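PDB 6C9B: PLP-Dependent L-Arginine Hydroxylase MppP from Streptomyces wadayamensis, which oxidises L-arginine with the help of pyridoxal 5'-phosphate, giving hydroxylated and plain 2-ketoarginine, and acts as an oxidase rather than an oxygenase. Local coordinates for residues L85-S89 against L251-S255; I96-L101 against L241-Y247; G210-I216 against L233-I239. All blocks are in the same frame, centred on the assembly; numbering follows the deposited sequence.

Following the chain from the N terminus, strand 84-87 (contact 1) is the first segment met, then helix 90-101 (contact 2). The chain builds much of the large sheet before strand 212-218 (contact 3). The partners return in reverse order: 233-239 closes contact 3, 241-247 closes contact 2 and 251-255 closes contact 1. The three loops are therefore nested and none cross. Contact 3 pairs two strands of the sheet. Contact 2 packs helix 243-250 on helix 90-101, beside that sheet. Contact 1 joins the edge strand to the link into helix 256-291. Tyr247 ties contact 2 to Ser86 of contact 1. Leu85 pairs with Leu233 of contact 3, and Ile96 packs on Leu233.

Contact 1: residues L85-S89 against L251-S255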
ATOM      1  N   LEU B  85       0.335 -13.214  -5.355  1.00 20.57           N
ATOM      2  CA  LEU B  85      -0.103 -11.847  -5.613  1.00 18.69           C
ATOM      3  C   LEU B  85       0.880 -10.888  -4.953  1.00 18.45           C
ATOM      4  O   LEU B  85       1.030 -10.903  -3.725  1.00 20.12           O
ATOM      5  CB  LEU B  85      -1.510 -11.609  -5.083  1.00 23.15           C
ATOM      6  CG  LEU B  85      -2.528 -12.631  -5.588  1.00 24.62           C
ATOM      7  CD1 LEU B  85      -3.879 -12.407  -4.899  1.00 27.84           C
ATOM      8  CD2 LEU B  85      -2.665 -12.535  -7.067  1.00 28.21           C
ATOM      9  N   SER B  86       1.532 -10.036  -5.756  1.00 16.63           N
ATOM     10  CA  SER B  86       2.511  -9.092  -5.215  1.00 17.59           C
ATOM     11  C   SER B  86       1.784  -7.826  -4.775  1.00 18.00           C
ATOM     12  O   SER B  86       1.090  -7.188  -5.578  1.00 18.10           O
ATOM     13  CB  SER B  86       3.601  -8.753  -6.239  1.00 20.51           C
ATOM     14  OG  SER B  86       4.257  -9.921  -6.722  1.00 21.74           O
ATOM     15  N   CYS B  87       1.911  -7.497  -3.495  1.00 18.76           N
ATOM     16  CA  CYS B  87       1.231  -6.369  -2.867  1.00 17.16           C
ATOM     17  C   CYS B  87       2.258  -5.322  -2.457  1.00 15.89           C
ATOM     18  O   CYS B  87       3.442  -5.629  -2.289  1.00 16.62           O
ATOM     19  CB  CYS B  87       0.450  -6.805  -1.625  1.00 16.45           C
ATOM     20  SG  CYS B  87      -0.698  -8.168  -1.997  1.00 23.04           S
ATOM     21  N   TYR B  88       1.796  -4.086  -2.261  1.00 19.25           N
ATOM     22  CA  TYR B  88       2.707  -3.028  -1.805  1.00 16.36           C
ATOM     23  C   TYR B  88       3.410  -3.371  -0.497  1.00 18.80           C
ATOM     24  O   TYR B  88       4.530  -2.900  -0.254  1.00 18.35           O
ATOM     25  CB  TYR B  88       1.958  -1.714  -1.617  1.00 16.62           C
ATOM     26  CG  TYR B  88       1.234  -1.209  -2.833  1.00 15.80           C
ATOM     27  CD1 TYR B  88       1.921  -0.913  -4.001  1.00 18.71           C
ATOM     28  CD2 TYR B  88      -0.119  -0.983  -2.805  1.00 14.86           C
ATOM     29  CE1 TYR B  88       1.253  -0.423  -5.128  1.00 18.92           C
ATOM     30  CE2 TYR B  88      -0.782  -0.470  -3.901  1.00 16.77           C
ATOM     31  CZ  TYR B  88      -0.087  -0.201  -5.056  1.00 17.29           C
ATOM     32  OH  TYR B  88      -0.723   0.275  -6.157  1.00 18.00           O
ATOM     33  N   SER B  89       2.791  -4.157   0.368  1.00 15.38           N
ATOM     34  CA  SER B  89       3.405  -4.501   1.637  1.00 13.64           C
ATOM     35  C   SER B  89       2.676  -5.704   2.188  1.00 15.63           C
ATOM     36  O   SER B  89       1.569  -6.034   1.751  1.00 16.57           O
ATOM     37  CB  SER B  89       3.307  -3.374   2.650  1.00 18.59           C
ATOM     38  OG  SER B  89       1.938  -3.221   3.025  1.00 17.77           O
ATOM     39  N   LEU B 251      -5.276  -2.923  -6.160  1.00 20.35           N
ATOM     40  CA  LEU B 251      -4.105  -2.610  -6.982  1.00 19.93           C
ATOM     41  C   LEU B 251      -4.022  -3.512  -8.205  1.00 25.57           C
ATOM     42  O   LEU B 251      -4.535  -4.640  -8.219  1.00 24.90           O
ATOM     43  CB  LEU B 251      -2.788  -2.697  -6.191  1.00 21.95           C
ATOM     44  CG  LEU B 251      -2.211  -4.069  -5.796  1.00 21.95           C
ATOM     45  CD1 LEU B 251      -0.723  -3.995  -5.448  1.00 24.46           C
ATOM     46  CD2 LEU B 251      -2.953  -4.679  -4.621  1.00 20.82           C
ATOM     47  N   LEU B 252      -3.352  -2.970  -9.226  1.00 23.19           N
ATOM     48  CA  LEU B 252      -3.026  -3.681 -10.465  1.00 23.21           C
ATOM     49  C   LEU B 252      -1.773  -4.551 -10.312  1.00 35.71           C
ATOM     50  O   LEU B 252      -1.634  -5.569 -10.996  1.00 32.35           O
ATOM     51  CB  LEU B 252      -2.859  -2.633 -11.566  1.00 33.97           C
ATOM     52  CG  LEU B 252      -2.818  -3.027 -13.038  1.00 55.65           C
ATOM     53  CD1 LEU B 252      -4.203  -3.466 -13.494  1.00 51.10           C
ATOM     54  CD2 LEU B 252      -2.291  -1.845 -13.873  1.00 49.34           C
ATOM     55  N   GLY B 253      -0.871  -4.185  -9.418  1.00 22.32           N
ATOM     56  CA  GLY B 253       0.392  -4.874  -9.255  1.00 25.12           C
ATOM     57  C   GLY B 253       1.377  -3.889  -8.658  1.00 22.40           C
ATOM     58  O   GLY B 253       1.034  -2.747  -8.376  1.00 23.98           O
ATOM     59  N   VAL B 254       2.598  -4.355  -8.438  1.00 22.97           N
ATOM     60  CA  VAL B 254       3.622  -3.505  -7.852  1.00 19.57           C
ATOM     61  C   VAL B 254       4.572  -3.043  -8.946  1.00 23.25           C
ATOM     62  O   VAL B 254       4.555  -3.539 -10.070  1.00 26.07           O
ATOM     63  CB  VAL B 254       4.376  -4.194  -6.712  1.00 26.49           C
ATOM     64  CG1 VAL B 254       3.396  -4.584  -5.588  1.00 26.98           C
ATOM     65  CG2 VAL B 254       5.116  -5.400  -7.217  1.00 28.77           C
ATOM     66  N   SER B 255       5.421  -2.088  -8.602  1.00 20.06           N
ATOM     67  CA  SER B 255       6.328  -1.511  -9.579  1.00 21.93           C
ATOM     68  C   SER B 255       7.297  -2.569 -10.092  1.00 23.72           C
ATOM     69  O   SER B 255       7.902  -3.296  -9.286  1.00 21.88           O
ATOM     70  CB  SER B 255       7.117  -0.370  -8.950  1.00 22.18           C
ATOM     71  OG  SER B 255       8.204   0.013  -9.791  1.00 23.14           O
TER
HETATM   72  O   HOH W   1       0.043  -0.067  -9.098  1.00 29.15           O
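Tyr88 leaves the end of strand 84-87 with chi1 m, and its ring reaches over the loop 251-255. Leu251 takes chi1 p and chi2 t. This puts its CD1 over the ring face, 3.8 Å from the Tyr88 centroid and 11° off the normal, a CH-pi contact. Leu251 CB lies 3.6 Å from Tyr88 OH. Val254, with chi1 m, points toward the strand. Its CG1 reaches Cys87 C at 3.4 Å, and its CG2 meets Ser86 CB at 3.8 Å. Ser86 OG bonds instead to Glu61 and His65. Gly253 has phi 155°, where a CB would collide with the preceding carbonyl. Gly253 O accepts from water 1 (2.9 Å), which accepts from Tyr88 OH (3.1 Å). Tyr88 also packs on Ser89 of the second subunit. In its own chain, Ser89 N-caps helix 90-101 through Val92 N. The contact packs the link between helices 243-250 and 256-291 on the edge strand of the large-domain sheet, in the fold type I PLP-enzyme fold.

Contact 2: residues I96-L101 against L241-Y247; sequences ILARSL and LPVEKIY
Two helices of the large domain of this aminotransferase-family fold, 90-101 and 243-250, cross beside the seven-stranded sheet. The segments 96-101 and 243-247 have axes 9.0 Å apart at closest approach, with a signed crossing angle of 124°. CA atoms come nearest at Ser100 and Pro242 (5.3 Å) and at Ile96 and Ile246 (6.1 Å). Leu241 is extended. Pro242 (phi -83°, psi 45°) centres an inverse gamma turn and is the N-cap residue of the second helix.

The small Ser100 lets this N-terminus come close. Ser100 CB meets Pro242 CD at 3.9 Å, and Ser100 OG lies 3.3 Å from Val243 CA and 3.4 Å from Ile246 CD1. Ile246 (m, t) is the main bump. It points at the first helix and fills the hollow bordered by Ile96, Arg99 and Ser100. Its CG2 is 4.1 Å from Ile96 CG2 and sits over a face of the Arg99 guanidinium, 3.8 Å from NH1. Arg99 also forms a salt bridge with Glu95 of the second subunit. Ile96 (m, t) extends CD1 to Tyr247 CD2 at 3.9 Å. At the other end Leu241 CD1 touches both Leu101 CD2 (3.7 Å) and Leu97 CD1 (4.2 Å). The Ser100 hydroxyl, with chi1 m, turns back on its own helix: OG donates to Ile96 O at 2.7 Å.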
ATOM      1  N   ILE B  96      -6.109  -7.303   2.667  1.00 15.51           N
ATOM      2  CA  ILE B  96      -6.836  -8.087   1.671  1.00 15.17           C
ATOM      3  C   ILE B  96      -7.333  -9.383   2.294  1.00 15.30           C
ATOM      4  O   ILE B  96      -8.500  -9.768   2.123  1.00 16.85           O
ATOM      5  CB  ILE B  96      -5.928  -8.341   0.453  1.00 15.20           C
ATOM      6  CG1 ILE B  96      -5.674  -7.035  -0.298  1.00 16.97           C
ATOM      7  CG2 ILE B  96      -6.543  -9.369  -0.477  1.00 18.52           C
ATOM      8  CD1 ILE B  96      -4.502  -7.109  -1.263  1.00 18.42           C
ATOM      9  N   LEU B  97      -6.451 -10.077   3.024  1.00 15.34           N
ATOM     10  CA  LEU B  97      -6.831 -11.346   3.635  1.00 15.12           C
ATOM     11  C   LEU B  97      -7.933 -11.136   4.662  1.00 17.76           C
ATOM     12  O   LEU B  97      -8.870 -11.930   4.771  1.00 17.10           O
ATOM     13  CB  LEU B  97      -5.606 -12.001   4.274  1.00 17.91           C
ATOM     14  CG  LEU B  97      -5.843 -13.291   5.071  1.00 18.10           C
ATOM     15  CD1 LEU B  97      -6.447 -14.365   4.175  1.00 19.02           C
ATOM     16  CD2 LEU B  97      -4.546 -13.786   5.721  1.00 20.03           C
ATOM     17  N   ALA B  98      -7.803 -10.101   5.469  1.00 16.50           N
ATOM     18  CA  ALA B  98      -8.775  -9.888   6.533  1.00 15.73           C
ATOM     19  C   ALA B  98     -10.148  -9.583   5.944  1.00 16.85           C
ATOM     20  O   ALA B  98     -11.163 -10.120   6.398  1.00 18.05           O
ATOM     21  CB  ALA B  98      -8.301  -8.753   7.432  1.00 18.79           C
ATOM     22  N   ARG B  99     -10.204  -8.673   4.965  1.00 16.89           N
ATOM     23  CA  ARG B  99     -11.494  -8.356   4.367  1.00 17.17           C
ATOM     24  C   ARG B  99     -12.051  -9.579   3.651  1.00 18.11           C
ATOM     25  O   ARG B  99     -13.264  -9.816   3.681  1.00 20.21           O
ATOM     26  CB  ARG B  99     -11.370  -7.152   3.429  1.00 23.54           C
ATOM     27  CG  ARG B  99     -12.762  -6.666   2.969  1.00 28.67           C
ATOM     28  CD  ARG B  99     -12.876  -5.163   3.010  1.00 25.42           C
ATOM     29  NE  ARG B  99     -12.123  -4.473   1.975  1.00 26.79           N
ATOM     30  CZ  ARG B  99     -12.453  -4.466   0.690  1.00 25.79           C
ATOM     31  NH1 ARG B  99     -11.736  -3.747  -0.157  1.00 21.98           N
ATOM     32  NH2 ARG B  99     -13.471  -5.199   0.244  1.00 24.62           N
ATOM     33  N   SER B 100     -11.168 -10.404   3.062  1.00 17.21           N
ATOM     34  CA  SER B 100     -11.612 -11.631   2.398  1.00 19.41           C
ATOM     35  C   SER B 100     -12.162 -12.638   3.402  1.00 18.33           C
ATOM     36  O   SER B 100     -13.194 -13.276   3.147  1.00 19.58           O
ATOM     37  CB  SER B 100     -10.465 -12.265   1.632  1.00 23.08           C
ATOM     38  OG  SER B 100     -10.043 -11.414   0.573  1.00 21.08           O
ATOM     39  N   LEU B 101     -11.466 -12.821   4.525  1.00 18.37           N
ATOM     40  CA  LEU B 101     -11.963 -13.710   5.576  1.00 18.69           C
ATOM     41  C   LEU B 101     -13.345 -13.299   6.050  1.00 24.33           C
ATOM     42  O   LEU B 101     -14.182 -14.159   6.343  1.00 21.15           O
ATOM     43  CB  LEU B 101     -10.994 -13.723   6.758  1.00 17.31           C
ATOM     44  CG  LEU B 101      -9.736 -14.557   6.575  1.00 20.87           C
ATOM     45  CD1 LEU B 101      -8.728 -14.190   7.660  1.00 20.40           C
ATOM     46  CD2 LEU B 101     -10.068 -16.044   6.660  1.00 22.22           C
ATOM     47  N   LEU B 241     -11.835 -18.031  -0.480  1.00 23.68           N
ATOM     48  CA  LEU B 241     -11.983 -16.664  -0.033  1.00 21.89           C
ATOM     49  C   LEU B 241     -11.756 -15.750  -1.222  1.00 24.84           C
ATOM     50  O   LEU B 241     -10.946 -16.079  -2.090  1.00 26.03           O
ATOM     51  CB  LEU B 241     -10.951 -16.295   1.039  1.00 21.05           C
ATOM     52  CG  LEU B 241     -10.846 -17.208   2.252  1.00 23.26           C
ATOM     53  CD1 LEU B 241      -9.593 -16.826   3.044  1.00 26.57           C
ATOM     54  CD2 LEU B 241     -12.073 -17.117   3.120  1.00 25.16           C
ATOM     55  N   PRO B 242     -12.358 -14.567  -1.239  1.00 20.56           N
ATOM     56  CA  PRO B 242     -12.231 -13.693  -2.419  1.00 19.50           C
ATOM     57  C   PRO B 242     -10.969 -12.850  -2.458  1.00 22.93           C
ATOM     58  O   PRO B 242     -11.028 -11.656  -2.783  1.00 23.61           O
ATOM     59  CB  PRO B 242     -13.484 -12.811  -2.314  1.00 25.14           C
ATOM     60  CG  PRO B 242     -13.725 -12.723  -0.850  1.00 27.12           C
ATOM     61  CD  PRO B 242     -13.387 -14.067  -0.308  1.00 22.53           C
ATOM     62  N   VAL B 243      -9.814 -13.453  -2.165  0.84 21.93           N
ATOM     63  CA  VAL B 243      -8.571 -12.683  -2.100  0.84 21.57           C
ATOM     64  C   VAL B 243      -8.208 -12.116  -3.471  0.84 22.67           C
ATOM     65  O   VAL B 243      -7.662 -11.019  -3.570  0.84 20.88           O
ATOM     66  CB  VAL B 243      -7.415 -13.531  -1.525  0.84 23.45           C
ATOM     67  CG1 VAL B 243      -7.654 -13.807  -0.026  0.84 24.24           C
ATOM     68  CG2 VAL B 243      -7.213 -14.836  -2.320  0.84 23.85           C
ATOM     69  N   GLU B 244      -8.460 -12.858  -4.549  1.00 21.47           N
ATOM     70  CA  GLU B 244      -8.093 -12.339  -5.865  1.00 22.47           C
ATOM     71  C   GLU B 244      -8.923 -11.116  -6.251  1.00 21.63           C
ATOM     72  O   GLU B 244      -8.402 -10.154  -6.832  1.00 22.27           O
ATOM     73  CB  GLU B 244      -8.241 -13.437  -6.917  1.00 26.45           C
ATOM     74  CG  GLU B 244      -7.173 -14.497  -6.792  1.00 33.33           C
ATOM     75  CD  GLU B 244      -7.533 -15.748  -7.558  1.00 59.25           C
ATOM     76  OE1 GLU B 244      -8.405 -16.517  -7.093  1.00 57.46           O
ATOM     77  OE2 GLU B 244      -6.956 -15.936  -8.638  1.00 50.03           O
ATOM     78  N   LYS B 245     -10.228 -11.153  -5.971  1.00 20.55           N
ATOM     79  CA  LYS B 245     -11.108 -10.032  -6.301  1.00 22.21           C
ATOM     80  C   LYS B 245     -10.767  -8.809  -5.464  1.00 20.52           C
ATOM     81  O   LYS B 245     -10.642  -7.704  -6.001  1.00 20.62           O
ATOM     82  CB  LYS B 245     -12.567 -10.439  -6.098  1.00 26.52           C
ATOM     83  CG  LYS B 245     -13.595  -9.301  -6.124  1.00 44.11           C
ATOM     84  CD  LYS B 245     -13.553  -8.437  -7.379  1.00 66.90           C
ATOM     85  CE  LYS B 245     -14.828  -7.584  -7.490  1.00 66.37           C
ATOM     86  NZ  LYS B 245     -14.598  -6.180  -7.945  1.00 59.44           N
ATOM     87  N   ILE B 246     -10.551  -8.989  -4.161  1.00 20.22           N
ATOM     88  CA  ILE B 246     -10.271  -7.833  -3.321  1.00 18.22           C
ATOM     89  C   ILE B 246      -8.886  -7.275  -3.646  1.00 17.90           C
ATOM     90  O   ILE B 246      -8.711  -6.056  -3.744  1.00 20.08           O
ATOM     91  CB  ILE B 246     -10.439  -8.178  -1.836  1.00 17.89           C
ATOM     92  CG1 ILE B 246     -11.934  -8.419  -1.570  1.00 20.52           C
ATOM     93  CG2 ILE B 246      -9.917  -7.030  -0.944  1.00 20.13           C
ATOM     94  CD1 ILE B 246     -12.274  -8.949  -0.154  1.00 24.74           C
ATOM     95  N   TYR B 247      -7.917  -8.156  -3.918  1.00 18.30           N
ATOM     96  CA  TYR B 247      -6.619  -7.694  -4.427  1.00 17.70           C
ATOM     97  C   TYR B 247      -6.817  -6.760  -5.606  1.00 19.24           C
ATOM     98  O   TYR B 247      -6.275  -5.646  -5.643  1.00 19.72           O
ATOM     99  CB  TYR B 247      -5.743  -8.882  -4.835  1.00 19.47           C
ATOM    100  CG  TYR B 247      -4.458  -8.505  -5.528  1.00 17.86           C
ATOM    101  CD1 TYR B 247      -4.405  -8.330  -6.891  1.00 22.28           C
ATOM    102  CD2 TYR B 247      -3.285  -8.333  -4.799  1.00 17.44           C
ATOM    103  CE1 TYR B 247      -3.216  -7.985  -7.531  1.00 23.59           C
ATOM    104  CE2 TYR B 247      -2.099  -7.984  -5.432  1.00 17.54           C
ATOM    105  CZ  TYR B 247      -2.075  -7.816  -6.794  1.00 20.19           C
ATOM    106  OH  TYR B 247      -0.893  -7.470  -7.410  1.00 20.70           O
TER

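Contact 3: residues G210-I216 against L233-I239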
ATOM      1  N   GLY B 210      -3.012 -30.721   2.549  1.00 26.57           N
ATOM      2  CA  GLY B 210      -4.240 -30.500   1.810  1.00 29.81           C
ATOM      3  C   GLY B 210      -5.261 -29.639   2.504  1.00 31.84           C
ATOM      4  O   GLY B 210      -6.455 -29.755   2.217  1.00 27.82           O
ATOM      5  N   CYS B 211      -4.837 -28.802   3.436  1.00 24.44           N
ATOM      6  CA  CYS B 211      -5.732 -27.813   4.009  1.00 25.12           C
ATOM      7  C   CYS B 211      -5.841 -26.591   3.094  1.00 26.86           C
ATOM      8  O   CYS B 211      -5.073 -26.411   2.140  1.00 26.87           O
ATOM      9  CB  CYS B 211      -5.232 -27.398   5.386  1.00 22.16           C
ATOM     10  SG  CYS B 211      -3.591 -26.567   5.353  1.00 26.96           S
ATOM     11  N   ARG B 212      -6.861 -25.787   3.355  1.00 19.90           N
ATOM     12  CA  ARG B 212      -6.930 -24.454   2.775  1.00 19.55           C
ATOM     13  C   ARG B 212      -5.886 -23.610   3.462  1.00 19.22           C
ATOM     14  O   ARG B 212      -5.780 -23.653   4.689  1.00 21.80           O
ATOM     15  CB  ARG B 212      -8.304 -23.835   2.993  1.00 21.32           C
ATOM     16  CG  ARG B 212      -9.449 -24.658   2.418  1.00 24.31           C
ATOM     17  CD  ARG B 212     -10.760 -24.279   3.111  1.00 21.74           C
ATOM     18  NE  ARG B 212     -11.172 -22.911   2.793  1.00 26.48           N
ATOM     19  CZ  ARG B 212     -11.978 -22.182   3.559  1.00 24.73           C
ATOM     20  NH1 ARG B 212     -12.461 -22.673   4.693  1.00 27.98           N
ATOM     21  NH2 ARG B 212     -12.296 -20.953   3.211  1.00 24.11           N
ATOM     22  N   TRP B 213      -5.105 -22.851   2.688  1.00 18.80           N
ATOM     23  CA  TRP B 213      -4.021 -22.105   3.301  1.00 18.23           C
ATOM     24  C   TRP B 213      -3.727 -20.808   2.564  1.00 17.96           C
ATOM     25  O   TRP B 213      -4.003 -20.639   1.376  1.00 19.38           O
ATOM     26  CB  TRP B 213      -2.715 -22.935   3.394  1.00 19.69           C
ATOM     27  CG  TRP B 213      -2.211 -23.506   2.096  1.00 19.27           C
ATOM     28  CD1 TRP B 213      -2.413 -24.789   1.630  1.00 23.37           C
ATOM     29  CD2 TRP B 213      -1.415 -22.845   1.084  1.00 19.68           C
ATOM     30  NE1 TRP B 213      -1.820 -24.954   0.412  1.00 21.40           N
ATOM     31  CE2 TRP B 213      -1.204 -23.785   0.046  1.00 19.96           C
ATOM     32  CE3 TRP B 213      -0.888 -21.553   0.944  1.00 20.76           C
ATOM     33  CZ2 TRP B 213      -0.473 -23.484  -1.110  1.00 23.46           C
ATOM     34  CZ3 TRP B 213      -0.170 -21.251  -0.217  1.00 20.93           C
ATOM     35  CH2 TRP B 213       0.034 -22.216  -1.223  1.00 24.03           C
ATOM     36  N   VAL B 214      -3.128 -19.893   3.313  1.00 17.48           N
ATOM     37  CA  VAL B 214      -2.627 -18.629   2.790  1.00 18.78           C
ATOM     38  C   VAL B 214      -1.313 -18.372   3.491  1.00 17.36           C
ATOM     39  O   VAL B 214      -1.205 -18.593   4.694  1.00 19.69           O
ATOM     40  CB  VAL B 214      -3.605 -17.465   3.060  1.00 23.89           C
ATOM     41  CG1 VAL B 214      -2.956 -16.121   2.685  1.00 24.32           C
ATOM     42  CG2 VAL B 214      -4.862 -17.647   2.295  1.00 29.73           C
ATOM     43  N   VAL B 215      -0.314 -17.898   2.747  1.00 16.98           N
ATOM     44  CA  VAL B 215       0.945 -17.474   3.333  1.00 16.79           C
ATOM     45  C   VAL B 215       1.211 -16.067   2.851  1.00 17.66           C
ATOM     46  O   VAL B 215       1.075 -15.791   1.661  1.00 18.35           O
ATOM     47  CB  VAL B 215       2.127 -18.379   2.951  1.00 17.19           C
ATOM     48  CG1 VAL B 215       3.419 -17.881   3.637  1.00 18.08           C
ATOM     49  CG2 VAL B 215       1.842 -19.832   3.323  1.00 18.55           C
ATOM     50  N   ILE B 216       1.580 -15.181   3.768  1.00 16.46           N
ATOM     51  CA  ILE B 216       1.991 -13.839   3.396  1.00 16.05           C
ATOM     52  C   ILE B 216       3.484 -13.754   3.631  1.00 16.70           C
ATOM     53  O   ILE B 216       3.944 -13.662   4.770  1.00 18.32           O
ATOM     54  CB  ILE B 216       1.255 -12.752   4.183  1.00 15.90           C
ATOM     55  CG1 ILE B 216      -0.246 -12.852   3.925  1.00 17.89           C
ATOM     56  CG2 ILE B 216       1.742 -11.388   3.723  1.00 18.83           C
ATOM     57  CD1 ILE B 216      -1.106 -11.880   4.767  1.00 21.48           C
ATOM     58  N   LEU B 233       1.265 -12.509  -1.313  1.00 17.73           N
ATOM     59  CA  LEU B 233       0.087 -13.218  -0.816  1.00 18.96           C
ATOM     60  C   LEU B 233      -0.072 -14.471  -1.656  1.00 20.98           C
ATOM     61  O   LEU B 233      -0.356 -14.388  -2.857  1.00 19.45           O
ATOM     62  CB  LEU B 233      -1.138 -12.309  -0.887  1.00 18.74           C
ATOM     63  CG  LEU B 233      -2.465 -12.764  -0.290  1.00 26.19           C
ATOM     64  CD1 LEU B 233      -2.335 -13.216   1.087  1.00 39.67           C
ATOM     65  CD2 LEU B 233      -3.488 -11.606  -0.384  1.00 30.04           C
ATOM     66  N   VAL B 234       0.202 -15.623  -1.038  1.00 18.93           N
ATOM     67  CA  VAL B 234       0.185 -16.921  -1.694  1.00 18.08           C
ATOM     68  C   VAL B 234      -0.979 -17.714  -1.116  1.00 19.42           C
ATOM     69  O   VAL B 234      -1.168 -17.719   0.102  1.00 20.20           O
ATOM     70  CB  VAL B 234       1.515 -17.678  -1.484  1.00 19.14           C
ATOM     71  CG1 VAL B 234       1.621 -18.828  -2.456  1.00 23.02           C
ATOM     72  CG2 VAL B 234       2.745 -16.756  -1.597  1.00 20.01           C
ATOM     73  N   PHE B 235      -1.785 -18.348  -1.976  1.00 21.76           N
ATOM     74  CA  PHE B 235      -2.989 -19.028  -1.500  1.00 18.98           C
ATOM     75  C   PHE B 235      -3.152 -20.372  -2.203  1.00 21.05           C
ATOM     76  O   PHE B 235      -2.726 -20.556  -3.345  1.00 23.06           O
ATOM     77  CB  PHE B 235      -4.230 -18.150  -1.717  1.00 24.91           C
ATOM     78  CG  PHE B 235      -4.404 -17.711  -3.146  1.00 31.75           C
ATOM     79  CD1 PHE B 235      -3.770 -16.557  -3.617  1.00 30.08           C
ATOM     80  CD2 PHE B 235      -5.152 -18.461  -4.035  1.00 39.21           C
ATOM     81  CE1 PHE B 235      -3.913 -16.176  -4.922  1.00 34.61           C
ATOM     82  CE2 PHE B 235      -5.284 -18.072  -5.355  1.00 41.09           C
ATOM     83  CZ  PHE B 235      -4.668 -16.934  -5.797  1.00 44.23           C
ATOM     84  N   SER B 236      -3.753 -21.312  -1.487  1.00 20.35           N
ATOM     85  CA  SER B 236      -4.111 -22.604  -2.053  1.00 22.43           C
ATOM     86  C   SER B 236      -5.201 -22.430  -3.103  1.00 22.18           C
ATOM     87  O   SER B 236      -5.989 -21.482  -3.068  1.00 23.68           O
ATOM     88  CB  SER B 236      -4.570 -23.550  -0.939  1.00 23.55           C
ATOM     89  OG  SER B 236      -5.758 -23.109  -0.286  1.00 22.84           O
ATOM     90  N   GLU B 237      -5.239 -23.366  -4.059  1.00 28.92           N
ATOM     91  CA  GLU B 237      -6.217 -23.252  -5.137  1.00 30.85           C
ATOM     92  C   GLU B 237      -7.639 -23.299  -4.601  1.00 33.83           C
ATOM     93  O   GLU B 237      -8.537 -22.664  -5.162  1.00 33.09           O
ATOM     94  CB  GLU B 237      -6.016 -24.362  -6.166  1.00 44.77           C
ATOM     95  CG  GLU B 237      -4.647 -24.414  -6.796  1.00 71.55           C
ATOM     96  CD  GLU B 237      -4.645 -25.226  -8.080  1.00 84.21           C
ATOM     97  OE1 GLU B 237      -4.177 -24.703  -9.116  1.00 86.82           O
ATOM     98  OE2 GLU B 237      -5.130 -26.378  -8.056  1.00 81.21           O
ATOM     99  N   ASP B 238      -7.862 -24.043  -3.523  1.00 25.82           N
ATOM    100  CA  ASP B 238      -9.175 -24.169  -2.914  1.00 35.20           C
ATOM    101  C   ASP B 238      -9.399 -23.188  -1.764  1.00 37.10           C
ATOM    102  O   ASP B 238     -10.224 -23.460  -0.886  1.00 28.55           O
ATOM    103  CB  ASP B 238      -9.365 -25.600  -2.406  1.00 46.80           C
ATOM    104  CG  ASP B 238      -8.355 -25.983  -1.308  1.00 55.85           C
ATOM    105  OD1 ASP B 238      -7.415 -25.193  -1.015  1.00 31.24           O
ATOM    106  OD2 ASP B 238      -8.517 -27.081  -0.727  1.00 46.13           O
ATOM    107  N   ILE B 239      -8.699 -22.049  -1.740  1.00 26.06           N
ATOM    108  CA  ILE B 239      -8.762 -21.197  -0.554  1.00 23.58           C
ATOM    109  C   ILE B 239     -10.208 -20.823  -0.236  1.00 24.62           C
ATOM    110  O   ILE B 239     -10.601 -20.759   0.933  1.00 26.96           O
ATOM    111  CB  ILE B 239      -7.847 -19.968  -0.741  1.00 25.71           C
ATOM    112  CG1 ILE B 239      -7.862 -19.062   0.486  1.00 23.94           C
ATOM    113  CG2 ILE B 239      -8.273 -19.122  -1.919  1.00 26.44           C
ATOM    114  CD1 ILE B 239      -7.513 -19.743   1.789  1.00 30.26           C
TER
HETATM  115  O   HOH W   2      -8.858 -28.324   1.828  1.00 50.57           O
HETATM  116  O   HOH W   3      -5.310 -27.097  -0.328  1.00 36.87           O
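Leu233 CD1 lies at the apolar centre, 3.4 Å from Val214 CG1 and 3.5 Å from Ile216 CG1. Val214 CG2 meets Ile239 CD1 at 3.4 Å and Phe235 CB at 4.1 Å. Helix 90-101 covers part of this face, through Leu97 on Ile216 and Ile96 on Leu233. Val215 and Val234 project from the opposite face, where Tyr203 of helix 202-209 touches both. Trp213, with chi1 p, swings its ring across the neighbouring strand. Its CZ3 is 3.8 Å from Val234 CG1. Ser236 CB sits over the five-membered ring, 3.4 Å from its centroid, a CH-pi contact.

The backbones pair antiparallel, with axes 4.6 Å apart. Val215 and Val234 form the hydrogen-bonded pair: Val215 N donates to Val234 O and Val234 N to Val215 O, each at 2.8 Å. Val214-Phe235 and Ile216-Leu233 are non-hydrogen-bonded pairs. Strand 231-235 is antiparallel to both its neighbours, 84-87 and 212-218, as in the large domain of fold type I PLP enzymes. The connection between 212-218 and 231-235 carries Lys221, which holds the cofactor.

Beyond Phe235 the pairing becomes irregular. Ser236 N donates to Trp213 O (3.0 Å), but Trp213 N donates to Ser236 OG (3.1 Å). A type I turn then runs from Ser236 to Ile239. Arg212 NE and NH2 both donate to Ile239 O, at 2.9 and 2.8 Å, while its NH1 bonds to Gly182. Ser236 OG donates to Asp238 OD1 (2.8 Å). Water 3 joins that OD1 to Cys211 O, and water 2 joins Asp238 OD2 to Gly210 O.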